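Local coordinates for protein glycine oxidase (Bacillus cereus ATCC 14579, PDB 7CYX) that probably oxidises glycine with molecular oxygen to glyoxylate, ammonium and hydrogen peroxide, using bound FAD, as a step in thiamine diphosphate biosynthesis, at residues A[224-229]-A[308-313]. Sequence-based numbering, arbitrary orientation.
Sequences GTYPVK and RPQSNH. With FAD (flavin-adenine dinucleotide), chain C.
Tyr226 and Gln310 form a hydrogen-bonded antiparallel pair whose side chains run alongside each other on one face of the sheet. Tyr226 holds CG between its own backbone N and carbonyl carbon (chi1 60°), which turns it back toward the strand of Gln310. Gln310 CB lies over one face of the ring, a CH-pi contact 3.7 Å from the ring centroid, and Gln310 CG packs tightly, 3.0 Å from Tyr226 OH. The glutamine's aliphatic part suits the aromatic ring; a bend at chi2 (47°) turns CD away from the strand of Tyr226, and the side chain also touches Tyr334. Asn312 OD1 meets the ring at its edge, in plane, 3.4 Å from Tyr226 CD2, while His270 stacks on Tyr226. On the same sheet face Val228 sets CG2 against Gln310 CB at 3.8 Å.

In the next hydrogen-bonded pair Val228 O is gripped twice, by Arg308 N at 3.0 Å and Arg308 NH1 at 3.1 Å, from opposite faces of the carbonyl plane. Extended from CG to NE, the arginine is long enough for NH1 also to bond weakly to Lys229 O, while NH2 bonds to Thr266 O. Its CG lies 3.3 Å from FAD C8M, and flavin C8 sits over one guanidinium face.

On the other face Pro309 and Pro227 form a non-hydrogen-bonded pair, where neither needs an N-H for the other strand; Pro309 centres an inverse gamma turn and rests CG 3.8 Å from FAD C5'. This antiparallel pair edges the large mixed sheet of a DAO-family flavoenzyme, its outermost strand helping to line the FAD pocket.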
loop_
_atom_site.group_PDB
_atom_site.type_symbol
_atom_site.label_atom_id
_atom_site.label_comp_id
_atom_site.label_asym_id
_atom_site.label_seq_id
_atom_site.Cartn_x
_atom_site.Cartn_y
_atom_site.Cartn_z
ATOM N N GLY A 224 -8.268 -28.546 18.082
ATOM C CA GLY A 224 -9.144 -27.725 17.237
ATOM C C GLY A 224 -9.011 -26.239 17.468
ATOM O O GLY A 224 -8.368 -25.835 18.419
ATOM N N THR A 225 -9.610 -25.474 16.570
ATOM C CA THR A 225 -9.654 -24.003 16.658
ATOM C C THR A 225 -11.107 -23.577 16.487
ATOM O O THR A 225 -11.870 -24.314 15.893
ATOM C CB THR A 225 -8.784 -23.351 15.583
ATOM O OG1 THR A 225 -9.268 -23.777 14.316
ATOM C CG2 THR A 225 -7.323 -23.708 15.703
ATOM N N TYR A 226 -11.451 -22.425 17.032
ATOM C CA TYR A 226 -12.812 -21.874 16.887
ATOM C C TYR A 226 -12.676 -20.367 16.734
ATOM O O TYR A 226 -11.699 -19.811 17.197
ATOM C CB TYR A 226 -13.705 -22.268 18.061
ATOM C CG TYR A 226 -13.238 -21.816 19.415
ATOM C CD1 TYR A 226 -13.616 -20.599 19.933
ATOM C CD2 TYR A 226 -12.427 -22.617 20.187
ATOM C CE1 TYR A 226 -13.196 -20.190 21.182
ATOM C CE2 TYR A 226 -11.989 -22.222 21.435
ATOM C CZ TYR A 226 -12.379 -21.003 21.937
ATOM O OH TYR A 226 -11.950 -20.613 23.162
ATOM N N PRO A 227 -13.624 -19.700 16.062
ATOM C CA PRO A 227 -13.580 -18.246 15.872
ATOM C C PRO A 227 -14.003 -17.384 17.068
ATOM O O PRO A 227 -15.066 -17.593 17.649
ATOM C CB PRO A 227 -14.663 -17.995 14.798
ATOM C CG PRO A 227 -15.672 -19.104 15.055
ATOM C CD PRO A 227 -14.788 -20.304 15.386
ATOM N N VAL A 228 -13.206 -16.357 17.360
ATOM C CA VAL A 228 -13.609 -15.356 18.307
ATOM C C VAL A 228 -13.784 -14.050 17.536
ATOM O O VAL A 228 -12.821 -13.431 17.118
ATOM C CB VAL A 228 -12.627 -15.275 19.490
ATOM C CG1 VAL A 228 -13.012 -14.179 20.464
ATOM C CG2 VAL A 228 -12.517 -16.627 20.204
ATOM N N LYS A 229 -15.055 -13.707 17.283
ATOM C CA LYS A 229 -15.401 -12.644 16.377
ATOM C C LYS A 229 -14.930 -11.337 17.013
ATOM O O LYS A 229 -15.022 -11.178 18.200
ATOM C CB LYS A 229 -16.904 -12.658 16.072
ATOM C CG LYS A 229 -17.503 -11.319 15.661
ATOM C CD LYS A 229 -18.993 -11.416 15.389
ATOM C CE LYS A 229 -19.573 -10.167 14.753
ATOM N NZ LYS A 229 -21.033 -10.281 14.512
ATOM N N ARG A 308 -10.834 -14.241 14.974
ATOM C CA ARG A 308 -9.629 -14.690 15.624
ATOM C C ARG A 308 -9.687 -16.195 15.830
ATOM O O ARG A 308 -10.608 -16.713 16.472
ATOM C CB ARG A 308 -9.453 -14.076 17.013
ATOM C CG ARG A 308 -9.540 -12.561 17.076
ATOM C CD ARG A 308 -9.584 -12.146 18.529
ATOM N NE ARG A 308 -9.757 -10.728 18.722
ATOM C CZ ARG A 308 -10.928 -10.146 18.870
ATOM N NH1 ARG A 308 -12.024 -10.814 18.544
ATOM N NH2 ARG A 308 -10.993 -8.922 19.376
ATOM N N PRO A 309 -8.652 -16.930 15.375
ATOM C CA PRO A 309 -8.603 -18.381 15.555
ATOM C C PRO A 309 -8.076 -18.808 16.937
ATOM O O PRO A 309 -6.890 -19.056 17.096
ATOM C CB PRO A 309 -7.641 -18.813 14.445
ATOM C CG PRO A 309 -6.682 -17.667 14.335
ATOM C CD PRO A 309 -7.482 -16.410 14.652
ATOM N N GLN A 310 -8.982 -18.927 17.912
ATOM C CA GLN A 310 -8.656 -19.477 19.215
ATOM C C GLN A 310 -8.271 -20.956 19.059
ATOM O O GLN A 310 -8.762 -21.669 18.188
ATOM C CB GLN A 310 -9.804 -19.295 20.204
ATOM C CG GLN A 310 -9.509 -19.802 21.621
ATOM C CD GLN A 310 -8.174 -19.352 22.172
ATOM O OE1 GLN A 310 -7.113 -19.796 21.742
ATOM N NE2 GLN A 310 -8.226 -18.468 23.151
ATOM N N SER A 311 -7.376 -21.363 19.944
ATOM C CA SER A 311 -6.882 -22.749 20.027
ATOM C C SER A 311 -7.679 -23.464 21.117
ATOM O O SER A 311 -8.016 -22.831 22.096
ATOM C CB SER A 311 -5.431 -22.712 20.380
ATOM O OG SER A 311 -4.908 -24.006 20.468
ATOM N N ASN A 312 -7.942 -24.755 20.969
ATOM C CA ASN A 312 -8.637 -25.469 22.067
ATOM C C ASN A 312 -7.660 -25.665 23.227
ATOM O O ASN A 312 -8.120 -25.707 24.354
ATOM C CB ASN A 312 -9.202 -26.811 21.621
ATOM C CG ASN A 312 -10.522 -26.681 20.907
ATOM O OD1 ASN A 312 -11.157 -25.646 20.962
ATOM N ND2 ASN A 312 -10.934 -27.726 20.224
ATOM N N HIS A 313 -6.365 -25.783 22.928
ATOM C CA HIS A 313 -5.284 -25.980 23.921
ATOM C C HIS A 313 -4.698 -24.644 24.375
ATOM O O HIS A 313 -3.680 -24.679 25.060
ATOM C CB HIS A 313 -4.225 -26.895 23.329
ATOM C CG HIS A 313 -4.708 -28.289 23.159
ATOM N ND1 HIS A 313 -4.249 -29.318 23.917
ATOM C CD2 HIS A 313 -5.629 -28.818 22.343
ATOM C CE1 HIS A 313 -4.842 -30.425 23.553
ATOM N NE2 HIS A 313 -5.686 -30.144 22.588
HETATM P PA FAD C . -6.749 -16.627 8.674
HETATM O O1A FAD C . -6.206 -15.317 8.259
HETATM O O2A FAD C . -8.205 -16.674 9.042
HETATM O O5B FAD C . -6.368 -17.647 7.539
HETATM C C5B FAD C . -7.035 -18.864 7.449
HETATM C C4B FAD C . -7.307 -19.032 5.979
HETATM O O4B FAD C . -7.539 -20.406 5.733
HETATM C C3B FAD C . -8.551 -18.297 5.533
HETATM O O3B FAD C . -8.160 -17.403 4.468
HETATM C C2B FAD C . -9.513 -19.369 5.028
HETATM O O2B FAD C . -10.107 -18.994 3.777
HETATM C C1B FAD C . -8.589 -20.521 4.768
HETATM N N9A FAD C . -9.179 -21.852 4.881
HETATM C C8A FAD C . -9.793 -22.347 5.974
HETATM N N7A FAD C . -10.202 -23.610 5.746
HETATM C C5A FAD C . -9.798 -23.941 4.509
HETATM C C6A FAD C . -9.910 -25.137 3.678
HETATM N N6A FAD C . -10.553 -26.206 4.196
HETATM N N1A FAD C . -9.405 -25.092 2.417
HETATM C C2A FAD C . -8.808 -23.985 1.957
HETATM N N3A FAD C . -8.672 -22.843 2.670
HETATM C C4A FAD C . -9.130 -22.779 3.935
HETATM N N1 FAD C . -2.808 -10.268 15.703
HETATM C C2 FAD C . -1.689 -9.566 16.072
HETATM O O2 FAD C . -0.614 -10.212 16.047
HETATM N N3 FAD C . -1.730 -8.260 16.433
HETATM C C4 FAD C . -2.896 -7.579 16.396
HETATM O O4 FAD C . -2.988 -6.356 16.677
HETATM C C4X FAD C . -4.140 -8.303 16.029
HETATM N N5 FAD C . -5.334 -7.700 16.020
HETATM C C5X FAD C . -6.445 -8.372 15.657
HETATM C C6 FAD C . -7.658 -7.707 15.628
HETATM C C7 FAD C . -8.811 -8.384 15.270
HETATM C C7M FAD C . -10.148 -7.665 15.252
HETATM C C8 FAD C . -8.752 -9.792 14.894
HETATM C C8M FAD C . -10.002 -10.554 14.477
HETATM C C9 FAD C . -7.558 -10.438 14.918
HETATM C C9A FAD C . -6.395 -9.799 15.280
HETATM N N10 FAD C . -5.162 -10.467 15.272
HETATM C C10 FAD C . -4.026 -9.725 15.669
HETATM C "C1'" FAD C . -5.017 -11.906 15.012
HETATM C "C2'" FAD C . -4.675 -12.365 13.631
HETATM O "O2'" FAD C . -5.678 -11.852 12.738
HETATM C "C3'" FAD C . -4.701 -13.884 13.640
HETATM O "O3'" FAD C . -4.115 -14.443 14.853
HETATM C "C4'" FAD C . -4.082 -14.353 12.317
HETATM O "O4'" FAD C . -4.665 -13.638 11.215
HETATM C "C5'" FAD C . -4.340 -15.808 12.038
HETATM O "O5'" FAD C . -3.933 -16.052 10.704
HETATM P P FAD C . -4.322 -17.429 10.006
HETATM O O1P FAD C . -4.130 -18.563 10.946
HETATM O O2P FAD C . -3.677 -17.427 8.646
HETATM O O3P FAD C . -5.930 -17.212 9.950
#